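Long-range contacts in major allergen Alt a 1 (Alternaria alternata, PDB 3V0R), which is a secreted fungal beta-barrel allergen, a disulfide-linked homodimer that may bind and inhibit the beta-glucanase activity of host plant thaumatin-like proteins: residues Thr9-Asp13 against Ala40-Gly44; Leu34-Ile38 against Asp47-Ser51; Ile92-Ala98 against Tyr123-Leu129. All coordinates share one frame. Residues are numbered along the deposited sequence.

Interaction 1: Thr9-Asp13 against Ala40-Gly44. With 8AC (8-aminooctanoic acid), chain L; SO4 (sulfate ion), chain E.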
loop_
_atom_site.group_PDB
_atom_site.type_symbol
_atom_site.label_atom_id
_atom_site.label_comp_id
_atom_site.label_asym_id
_atom_site.label_seq_id
_atom_site.Cartn_x
_atom_site.Cartn_y
_atom_site.Cartn_z
ATOM N N THR A 9 -30.899 -6.173 -9.701
ATOM C CA THR A 9 -30.611 -4.959 -10.487
ATOM C C THR A 9 -29.079 -4.890 -10.653
ATOM O O THR A 9 -28.345 -4.991 -9.661
ATOM C CB THR A 9 -31.148 -3.725 -9.744
ATOM O OG1 THR A 9 -32.583 -3.811 -9.735
ATOM C CG2 THR A 9 -30.731 -2.455 -10.414
ATOM N N THR A 10 -28.616 -4.819 -11.883
ATOM C CA THR A 10 -27.175 -4.873 -12.121
ATOM C C THR A 10 -26.572 -3.551 -12.610
ATOM O O THR A 10 -25.354 -3.466 -12.875
ATOM C CB THR A 10 -26.833 -5.993 -13.122
ATOM O OG1 THR A 10 -27.479 -5.723 -14.365
ATOM C CG2 THR A 10 -27.355 -7.365 -12.610
ATOM N N GLU A 11 -27.391 -2.513 -12.684
ATOM C CA GLU A 11 -26.874 -1.222 -13.074
ATOM C C GLU A 11 -27.606 -0.113 -12.398
ATOM O O GLU A 11 -28.823 -0.176 -12.260
ATOM C CB GLU A 11 -26.986 -1.054 -14.606
ATOM C CG GLU A 11 -26.259 0.174 -15.120
ATOM C CD GLU A 11 -27.001 1.515 -14.902
ATOM O OE1 GLU A 11 -28.265 1.517 -14.921
ATOM O OE2 GLU A 11 -26.319 2.586 -14.731
ATOM N N GLY A 12 -26.869 0.910 -12.010
ATOM C CA GLY A 12 -27.485 2.085 -11.452
ATOM C C GLY A 12 -26.435 3.001 -10.845
ATOM O O GLY A 12 -25.352 2.575 -10.514
ATOM N N ASP A 13 -26.781 4.241 -10.622
ATOM C CA ASP A 13 -25.828 5.165 -9.997
ATOM C C ASP A 13 -25.475 4.740 -8.584
ATOM O O ASP A 13 -24.428 5.124 -8.085
ATOM C CB ASP A 13 -26.391 6.568 -9.937
ATOM C CG ASP A 13 -26.335 7.309 -11.268
ATOM O OD1 ASP A 13 -25.533 7.019 -12.134
ATOM O OD2 ASP A 13 -27.171 8.227 -11.446
ATOM N N ALA A 40 -18.120 0.311 -9.837
ATOM C CA ALA A 40 -19.318 1.022 -10.266
ATOM C C ALA A 40 -19.906 0.363 -11.487
ATOM O O ALA A 40 -19.172 -0.266 -12.267
ATOM C CB ALA A 40 -19.023 2.497 -10.577
ATOM N N THR A 41 -21.222 0.436 -11.621
ATOM C CA THR A 41 -21.925 -0.094 -12.795
ATOM C C THR A 41 -22.406 0.982 -13.752
ATOM O O THR A 41 -22.931 0.666 -14.807
ATOM C CB THR A 41 -23.164 -0.908 -12.359
ATOM O OG1 THR A 41 -24.105 -0.062 -11.692
ATOM C CG2 THR A 41 -22.766 -2.049 -11.402
ATOM N N ASN A 42 -22.288 2.256 -13.403
ATOM C CA ASN A 42 -22.869 3.315 -14.164
ATOM C C ASN A 42 -21.894 3.982 -15.161
ATOM O O ASN A 42 -22.162 5.113 -15.606
ATOM C CB ASN A 42 -23.461 4.374 -13.240
ATOM C CG ASN A 42 -22.387 5.207 -12.518
ATOM O OD1 ASN A 42 -21.199 4.816 -12.500
ATOM N ND2 ASN A 42 -22.822 6.319 -11.876
ATOM N N GLY A 43 -20.786 3.331 -15.470
ATOM C CA GLY A 43 -19.755 3.915 -16.337
ATOM C C GLY A 43 -18.787 4.844 -15.606
ATOM O O GLY A 43 -17.855 5.323 -16.197
ATOM N N GLY A 44 -18.973 5.072 -14.297
ATOM C CA GLY A 44 -17.947 5.784 -13.552
ATOM C C GLY A 44 -16.677 4.974 -13.351
ATOM O O GLY A 44 -16.640 3.788 -13.520
HETATM N NAA 8AC L . -26.513 12.716 -10.444
HETATM O OAB 8AC L . -22.476 6.462 -3.460
HETATM O OAC 8AC L . -20.600 7.162 -4.215
HETATM C CAD 8AC L . -25.342 12.159 -9.752
HETATM C CAE 8AC L . -25.606 10.699 -9.453
HETATM C CAF 8AC L . -24.324 9.901 -9.324
HETATM C CAG 8AC L . -24.069 9.673 -7.828
HETATM C CAH 8AC L . -23.405 8.368 -7.573
HETATM C CAI 8AC L . -22.874 8.344 -6.110
HETATM C CAJ 8AC L . -22.504 6.931 -5.724
HETATM C CAK 8AC L . -21.785 6.879 -4.360
HETATM S S SO4 E . -30.667 -4.273 -14.374
HETATM O O1 SO4 E . -30.495 -3.333 -13.264
HETATM O O2 SO4 E . -32.071 -4.688 -14.648
HETATM O O3 SO4 E . -30.117 -3.504 -15.534
HETATM O O4 SO4 E . -29.967 -5.569 -14.225
HETATM O O HOH W 1 -22.619 2.721 -10.338
#
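Asp-13 belongs to the pocket that holds 8-aminooctanoic acid, and the segment leading up to it is tied here to the turn of the hairpin that joins strands 33-40 and 47-53. The ligand chain passes close to the backbone of this residue: Asp-13 O lies 3.4 Å from 8AC CAH. The carboxylate of Asp-13 meets the hairpin turn, where Asn-42 ND2 donates an almost straight hydrogen bond of 2.8 Å to Asp-13 OD1. The other end of the same amide shapes the turn itself, since Asn-42 OD1 accepts from Gly-44 N at 2.9 Å, an Asx turn. Gly-43, with its positive phi, sits inside that turn. Just before Asn-42, Thr-41 OG1 accepts a hydrogen bond from Gly-12 N at 2.9 Å, and it is also hydrogen-bonded to Val-15 O. Water 1 adds a bridge, donating to Gly-12 O at 2.7 Å and accepting from Thr-41 N at 3.0 Å. A sulfate, probably from the crystallisation liquor, takes hydrogen bonds from Thr-10 OG1 (very short, 2.5 Å to SO4 O4), from Thr-10 N and from Glu-11 N. The contact is a surface one: Thr-10 and Thr-41 both rest on Tyr-123 of strand 114-128, residues 9-13 run on into strand 15-25, and Asn-42 ND2 is also hydrogen-bonded to Val-88 O of the second subunit.

Interaction 2: Leu34-Ile38 against Asp47-Ser51. With 0FU (2,5,6-triaminopyrimidin-4-ol), chain M.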
loop_
_atom_site.group_PDB
_atom_site.type_symbol
_atom_site.label_atom_id
_atom_site.label_comp_id
_atom_site.label_asym_id
_atom_site.label_seq_id
_atom_site.Cartn_x
_atom_site.Cartn_y
_atom_site.Cartn_z
ATOM N N LEU A 34 -9.546 -11.258 4.424
ATOM C CA LEU A 34 -10.796 -11.180 3.702
ATOM C C LEU A 34 -10.730 -10.028 2.722
ATOM O O LEU A 34 -10.215 -8.952 3.064
ATOM C CB LEU A 34 -11.919 -10.924 4.740
ATOM C CG LEU A 34 -13.343 -11.367 4.662
ATOM C CD1 LEU A 34 -13.534 -12.829 4.464
ATOM C CD2 LEU A 34 -13.973 -11.026 6.023
ATOM N N GLY A 35 -11.262 -10.222 1.529
ATOM C CA GLY A 35 -11.309 -9.172 0.553
ATOM C C GLY A 35 -12.211 -9.413 -0.629
ATOM O O GLY A 35 -12.648 -10.529 -0.878
ATOM N N PHE A 36 -12.449 -8.341 -1.393
ATOM C CA PHE A 36 -13.320 -8.412 -2.558
ATOM C C PHE A 36 -13.160 -7.151 -3.371
ATOM O O PHE A 36 -12.585 -6.191 -2.899
ATOM C CB PHE A 36 -14.803 -8.609 -2.142
ATOM C CG PHE A 36 -15.253 -7.638 -1.126
ATOM C CD1 PHE A 36 -15.137 -7.936 0.241
ATOM C CD2 PHE A 36 -15.795 -6.396 -1.506
ATOM C CE1 PHE A 36 -15.514 -7.008 1.190
ATOM C CE2 PHE A 36 -16.174 -5.462 -0.534
ATOM C CZ PHE A 36 -16.033 -5.774 0.802
ATOM N N ASN A 37 -13.546 -7.194 -4.626
ATOM C CA ASN A 37 -13.439 -6.047 -5.536
ATOM C C ASN A 37 -14.787 -5.364 -5.597
ATOM O O ASN A 37 -15.857 -6.057 -5.559
ATOM C CB ASN A 37 -13.058 -6.509 -6.946
ATOM C CG ASN A 37 -11.606 -7.000 -7.049
ATOM O OD1 ASN A 37 -10.743 -6.667 -6.182
ATOM N ND2 ASN A 37 -11.296 -7.744 -8.152
ATOM N N ILE A 38 -14.779 -4.050 -5.672
ATOM C CA ILE A 38 -16.014 -3.241 -5.798
ATOM C C ILE A 38 -15.906 -2.374 -7.040
ATOM O O ILE A 38 -14.874 -1.668 -7.223
ATOM C CB ILE A 38 -16.166 -2.314 -4.627
ATOM C CG1 ILE A 38 -16.232 -3.097 -3.311
ATOM C CG2 ILE A 38 -17.383 -1.375 -4.813
ATOM C CD1 ILE A 38 -16.490 -2.186 -2.125
ATOM N N ASP A 47 -13.373 1.442 -8.967
ATOM C CA ASP A 47 -12.983 0.072 -9.119
ATOM C C ASP A 47 -11.845 -0.153 -8.167
ATOM O O ASP A 47 -10.712 0.260 -8.456
ATOM C CB ASP A 47 -12.569 -0.192 -10.569
ATOM C CG ASP A 47 -12.466 -1.668 -10.906
ATOM O OD1 ASP A 47 -12.570 -2.508 -10.006
ATOM O OD2 ASP A 47 -12.250 -1.987 -12.090
ATOM N N PHE A 48 -12.090 -0.779 -7.030
ATOM C CA PHE A 48 -11.060 -0.923 -6.061
ATOM C C PHE A 48 -11.246 -2.154 -5.196
ATOM O O PHE A 48 -12.288 -2.828 -5.265
ATOM C CB PHE A 48 -11.026 0.293 -5.182
ATOM C CG PHE A 48 -12.204 0.470 -4.331
ATOM C CD1 PHE A 48 -12.121 0.206 -2.950
ATOM C CD2 PHE A 48 -13.375 0.881 -4.835
ATOM C CE1 PHE A 48 -13.208 0.370 -2.136
ATOM C CE2 PHE A 48 -14.491 1.037 -4.043
ATOM C CZ PHE A 48 -14.401 0.815 -2.679
ATOM N N THR A 49 -10.195 -2.472 -4.445
ATOM C CA THR A 49 -10.217 -3.602 -3.510
ATOM C C THR A 49 -10.548 -3.157 -2.117
ATOM O O THR A 49 -10.065 -2.114 -1.601
ATOM C CB THR A 49 -8.904 -4.375 -3.536
ATOM O OG1 THR A 49 -8.667 -4.798 -4.871
ATOM C CG2 THR A 49 -9.064 -5.692 -2.692
ATOM N N CYS A 50 -11.453 -3.882 -1.501
ATOM C CA CYS A 50 -11.755 -3.683 -0.147
ATOM C C CYS A 50 -11.245 -4.924 0.612
ATOM O O CYS A 50 -11.633 -6.034 0.276
ATOM C CB CYS A 50 -13.282 -3.496 -0.070
ATOM S SG CYS A 50 -13.871 -3.211 1.579
ATOM N N SER A 51 -10.355 -4.741 1.598
ATOM C CA SER A 51 -9.824 -5.896 2.314
ATOM C C SER A 51 -9.396 -5.575 3.699
ATOM O O SER A 51 -9.155 -4.412 4.053
ATOM C CB SER A 51 -8.623 -6.431 1.549
ATOM O OG SER A 51 -7.562 -5.493 1.619
HETATM C C4 0FU M . -6.580 -8.075 -1.157
HETATM N N3 0FU M . -6.730 -8.917 -0.129
HETATM C C2 0FU M . -7.696 -9.860 -0.164
HETATM N NAA 0FU M . -7.784 -10.676 0.907
HETATM N N1 0FU M . -8.531 -9.998 -1.236
HETATM C C6 0FU M . -8.417 -9.168 -2.284
HETATM N NAB 0FU M . -9.237 -9.260 -3.338
HETATM C C5 0FU M . -7.413 -8.190 -2.247
HETATM N NAC 0FU M . -7.216 -7.311 -3.229
HETATM O O4 0FU M . -5.627 -7.110 -1.207
#
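Leu-34 enters the pairing through its backbone, with Leu-34 O 3.2 Å from Ser-51 CA, while its side chain extends off the pairing and packs on Phe-21 and Phe-75. At Gly-35, opposite Ser-51, the two CA atoms come within 4.0 Å, and the missing side chain leaves space for triaminopyrimidinol: Gly-35 CA is 3.4 Å from N1 of 0FU, a place where a CB would collide with the ring. Phe-36 forms a hydrogen-bonded pair with Cys-50, Phe-36 N to Cys-50 O at 3.0 Å and Cys-50 N to Phe-36 O at 2.9 Å. On the face of Phe-36, Ile-38, Phe-48 and Cys-50, sulfur meets the aromatic ring, with Cys-50 SG 3.4 Å from Phe-36 CZ; that sulfur is disulfide-bonded to Cys-65. Asn-37 lies on the ligand's face, and Thr-49 OG1 donates to Asn-37 OD1 at 3.1 Å. Ile-38 closes the series against Phe-48 through Ile-38 N to Phe-48 O at 2.8 Å and Phe-48 N to Ile-38 O at 2.9 Å, and its CB makes an off-centre CH-pi contact with the Phe-48 ring. The axes of segments 34-38 and 47-51 approach to 4.7 Å, with 161° between their N-to-C directions. This is a regular antiparallel beta hairpin of the Alt a 1 barrel, with an apolar face turned to strands 72-76 and 81-87 and a polar face that binds 0FU.

Interaction 3: Ile92-Ala98 against Tyr123-Leu129. With 0FU (2,5,6-triaminopyrimidin-4-ol), chain J; 8AC (8-aminooctanoic acid), chain L.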
loop_
_atom_site.group_PDB
_atom_site.type_symbol
_atom_site.label_atom_id
_atom_site.label_comp_id
_atom_site.label_asym_id
_atom_site.label_seq_id
_atom_site.Cartn_x
_atom_site.Cartn_y
_atom_site.Cartn_z
ATOM N N ILE A 92 -25.674 12.566 5.760
ATOM C CA ILE A 92 -26.006 11.511 4.817
ATOM C C ILE A 92 -25.002 10.396 4.927
ATOM O O ILE A 92 -23.807 10.618 4.730
ATOM C CB ILE A 92 -25.975 12.024 3.364
ATOM C CG1 ILE A 92 -26.999 13.165 3.168
ATOM C CG2 ILE A 92 -26.275 10.905 2.380
ATOM C CD1 ILE A 92 -26.862 13.857 1.787
ATOM N N THR A 93 -25.502 9.203 5.221
ATOM C CA THR A 93 -24.734 7.992 5.226
ATOM C C THR A 93 -25.495 6.969 4.424
ATOM O O THR A 93 -26.716 6.835 4.596
ATOM C CB THR A 93 -24.547 7.469 6.680
ATOM O OG1 THR A 93 -23.681 8.365 7.403
ATOM C CG2 THR A 93 -23.903 6.090 6.703
ATOM N N TYR A 94 -24.805 6.239 3.547
ATOM C CA TYR A 94 -25.406 5.126 2.811
ATOM C C TYR A 94 -24.939 3.847 3.401
ATOM O O TYR A 94 -23.815 3.774 3.886
ATOM C CB TYR A 94 -24.975 5.125 1.355
ATOM C CG TYR A 94 -25.293 6.338 0.551
ATOM C CD1 TYR A 94 -26.466 7.017 0.739
ATOM C CD2 TYR A 94 -24.442 6.775 -0.453
ATOM C CE1 TYR A 94 -26.745 8.179 0.007
ATOM C CE2 TYR A 94 -24.732 7.936 -1.215
ATOM C CZ TYR A 94 -25.882 8.597 -0.976
ATOM O OH TYR A 94 -26.211 9.720 -1.710
ATOM N N VAL A 95 -25.795 2.824 3.400
ATOM C CA VAL A 95 -25.434 1.468 3.726
ATOM C C VAL A 95 -25.898 0.552 2.644
ATOM O O VAL A 95 -26.718 0.948 1.800
ATOM C CB VAL A 95 -25.928 0.965 5.095
ATOM C CG1 VAL A 95 -25.355 1.786 6.228
ATOM C CG2 VAL A 95 -27.464 0.979 5.159
ATOM N N ALA A 96 -25.314 -0.655 2.553
ATOM C CA ALA A 96 -25.701 -1.580 1.542
ATOM C C ALA A 96 -25.356 -2.986 1.988
ATOM O O ALA A 96 -24.334 -3.168 2.677
ATOM C CB ALA A 96 -24.996 -1.321 0.179
ATOM N N THR A 97 -26.133 -3.968 1.540
ATOM C CA THR A 97 -25.842 -5.332 1.944
ATOM C C THR A 97 -25.897 -6.298 0.811
ATOM O O THR A 97 -26.569 -6.086 -0.176
ATOM C CB THR A 97 -26.801 -5.861 3.085
ATOM O OG1 THR A 97 -28.146 -5.990 2.585
ATOM C CG2 THR A 97 -26.759 -4.986 4.369
ATOM N N ALA A 98 -25.221 -7.444 1.016
ATOM C CA ALA A 98 -25.311 -8.571 0.103
ATOM C C ALA A 98 -24.844 -9.852 0.716
ATOM O O ALA A 98 -24.218 -9.848 1.759
ATOM C CB ALA A 98 -24.447 -8.282 -1.166
ATOM N N TYR A 123 -24.547 -7.859 -6.413
ATOM C CA TYR A 123 -24.804 -6.466 -6.666
ATOM C C TYR A 123 -25.350 -5.827 -5.421
ATOM O O TYR A 123 -26.240 -6.405 -4.745
ATOM C CB TYR A 123 -25.732 -6.364 -7.826
ATOM C CG TYR A 123 -25.060 -6.715 -9.110
ATOM C CD1 TYR A 123 -24.956 -8.039 -9.533
ATOM C CD2 TYR A 123 -24.442 -5.727 -9.892
ATOM C CE1 TYR A 123 -24.212 -8.353 -10.696
ATOM C CE2 TYR A 123 -23.782 -6.025 -11.062
ATOM C CZ TYR A 123 -23.670 -7.322 -11.460
ATOM O OH TYR A 123 -23.001 -7.574 -12.595
ATOM N N ILE A 124 -24.847 -4.673 -5.036
ATOM C CA ILE A 124 -25.332 -4.047 -3.806
ATOM C C ILE A 124 -26.038 -2.737 -4.228
ATOM O O ILE A 124 -25.611 -2.071 -5.208
ATOM C CB ILE A 124 -24.175 -3.732 -2.794
ATOM C CG1 ILE A 124 -23.009 -2.905 -3.338
ATOM C CG2 ILE A 124 -23.619 -4.995 -2.156
ATOM C CD1 ILE A 124 -23.145 -1.370 -3.142
ATOM N N THR A 125 -27.019 -2.319 -3.449
ATOM C CA THR A 125 -27.688 -1.017 -3.620
ATOM C C THR A 125 -27.429 -0.163 -2.381
ATOM O O THR A 125 -27.725 -0.528 -1.219
ATOM C CB THR A 125 -29.227 -1.161 -3.910
ATOM O OG1 THR A 125 -29.447 -1.948 -5.072
ATOM C CG2 THR A 125 -29.920 0.279 -4.112
ATOM N N LEU A 126 -26.850 1.014 -2.594
ATOM C CA LEU A 126 -26.616 1.961 -1.528
ATOM C C LEU A 126 -27.868 2.776 -1.230
ATOM O O LEU A 126 -28.415 3.437 -2.107
ATOM C CB LEU A 126 -25.417 2.861 -1.879
ATOM C CG LEU A 126 -24.064 2.189 -2.012
ATOM C CD1 LEU A 126 -23.190 3.045 -2.916
ATOM C CD2 LEU A 126 -23.441 2.068 -0.623
ATOM N N VAL A 127 -28.298 2.797 0.034
ATOM C CA VAL A 127 -29.523 3.446 0.479
ATOM C C VAL A 127 -29.258 4.265 1.744
ATOM O O VAL A 127 -28.461 3.874 2.610
ATOM C CB VAL A 127 -30.649 2.414 0.724
ATOM C CG1 VAL A 127 -31.964 3.117 1.080
ATOM C CG2 VAL A 127 -30.848 1.487 -0.503
ATOM N N THR A 128 -29.938 5.422 1.837
ATOM C CA THR A 128 -29.651 6.398 2.840
ATOM C C THR A 128 -30.211 5.937 4.225
ATOM O O THR A 128 -31.387 5.527 4.318
ATOM C CB THR A 128 -30.302 7.710 2.459
ATOM O OG1 THR A 128 -29.930 8.109 1.138
ATOM C CG2 THR A 128 -29.909 8.829 3.481
ATOM N N LEU A 129 -29.399 6.006 5.253
ATOM C CA LEU A 129 -29.857 5.766 6.629
ATOM C C LEU A 129 -30.614 6.936 7.177
ATOM O O LEU A 129 -30.164 8.094 7.071
ATOM C CB LEU A 129 -28.670 5.596 7.521
ATOM C CG LEU A 129 -28.157 4.217 7.758
ATOM C CD1 LEU A 129 -26.998 4.367 8.834
ATOM C CD2 LEU A 129 -29.218 3.261 8.359
HETATM C C4 0FU J . -22.690 12.475 -5.690
HETATM N N3 0FU J . -23.781 13.151 -6.138
HETATM C C2 0FU J . -24.993 13.056 -5.525
HETATM N NAA 0FU J . -26.030 13.750 -6.018
HETATM N N1 0FU J . -25.172 12.283 -4.432
HETATM C C6 0FU J . -24.111 11.581 -3.941
HETATM N NAB 0FU J . -24.268 10.824 -2.880
HETATM C C5 0FU J . -22.830 11.655 -4.557
HETATM N NAC 0FU J . -21.744 10.979 -4.099
HETATM O O4 0FU J . -21.453 12.545 -6.296
HETATM N NAA 8AC L . -26.513 12.716 -10.444
HETATM O OAB 8AC L . -22.476 6.462 -3.460
HETATM O OAC 8AC L . -20.600 7.162 -4.215
HETATM C CAD 8AC L . -25.342 12.159 -9.752
HETATM C CAE 8AC L . -25.606 10.699 -9.453
HETATM C CAF 8AC L . -24.324 9.901 -9.324
HETATM C CAG 8AC L . -24.069 9.673 -7.828
HETATM C CAH 8AC L . -23.405 8.368 -7.573
HETATM C CAI 8AC L . -22.874 8.344 -6.110
HETATM C CAJ 8AC L . -22.504 6.931 -5.724
HETATM C CAK 8AC L . -21.785 6.879 -4.360
HETATM O O HOH W 2 -27.967 9.578 6.743
HETATM O O HOH W 3 -28.043 -4.443 -1.770
#
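Ala-96 and Ala-98 leave room for larger apolar neighbours at the centre of this antiparallel beta hairpin, made by strands 93-106 and 114-128 of the barrel. Ala-96 CB touches Ile-124 CD1 and Leu-126 CD2, each at 3.8 Å, and Ala-98 CB lies 3.5 Å from Ile-124 CG2. Leu-126 CD2 also reaches Tyr-94 CB at 4.0 Å, while Ile-124 and Leu-126 pack against Trp-16 of strand 15-25. A second apolar patch joins Val-95 CG1 to Leu-129 CG at 4.0 Å. Around these side chains the backbones pair: Val-95 N binds Val-127 O and Val-127 N binds Val-95 O, both at 3.0 Å, and Leu-129 N donates to Thr-93 O at 2.9 Å. Toward Ala-98 the strands spread, and direct pairing gives way to water 3, which donates to Thr-97 O at 2.7 Å and accepts from Thr-125 N at 2.9 Å. Water 2 bridges Thr-93 N and Leu-129 O at the other end. Tyr-94 and Leu-126 both line the 8-aminooctanoic acid pocket, where the carboxylate oxygen OAB of 8AC sits 3.5 Å from Tyr-94 CE2 and 3.5 Å from Leu-126 CD1. At the ring edge, Tyr-94 CE1 is 3.4 Å from Thr-128 OG1, and at its tip Tyr-94 OH accepts a 2.5 Å hydrogen bond from NAB of 0FU.

Along the chain, interactions 1 and 2 are interleaved, because residues 40-44 lie in the connection between the two strands of interaction 2; interaction 3 follows both. Their centres lie about 17 Å apart (1 and 2), 14 Å (1 and 3) and 16 Å (2 and 3). Interactions 2 and 3 are two hairpins of one antiparallel sheet, with strand 15-25 set between strands 33-40 and 114-128. Interaction 1 touches interaction 3 where Thr-9, Thr-10 and Thr-41 pack on Tyr-123, and both border the same 8-aminooctanoic acid, whereas interaction 2 holds a separate triaminopyrimidinol. Interactions 1 and 2 both also reach the second subunit, so this hairpin and its turn form part of an interface with another subunit.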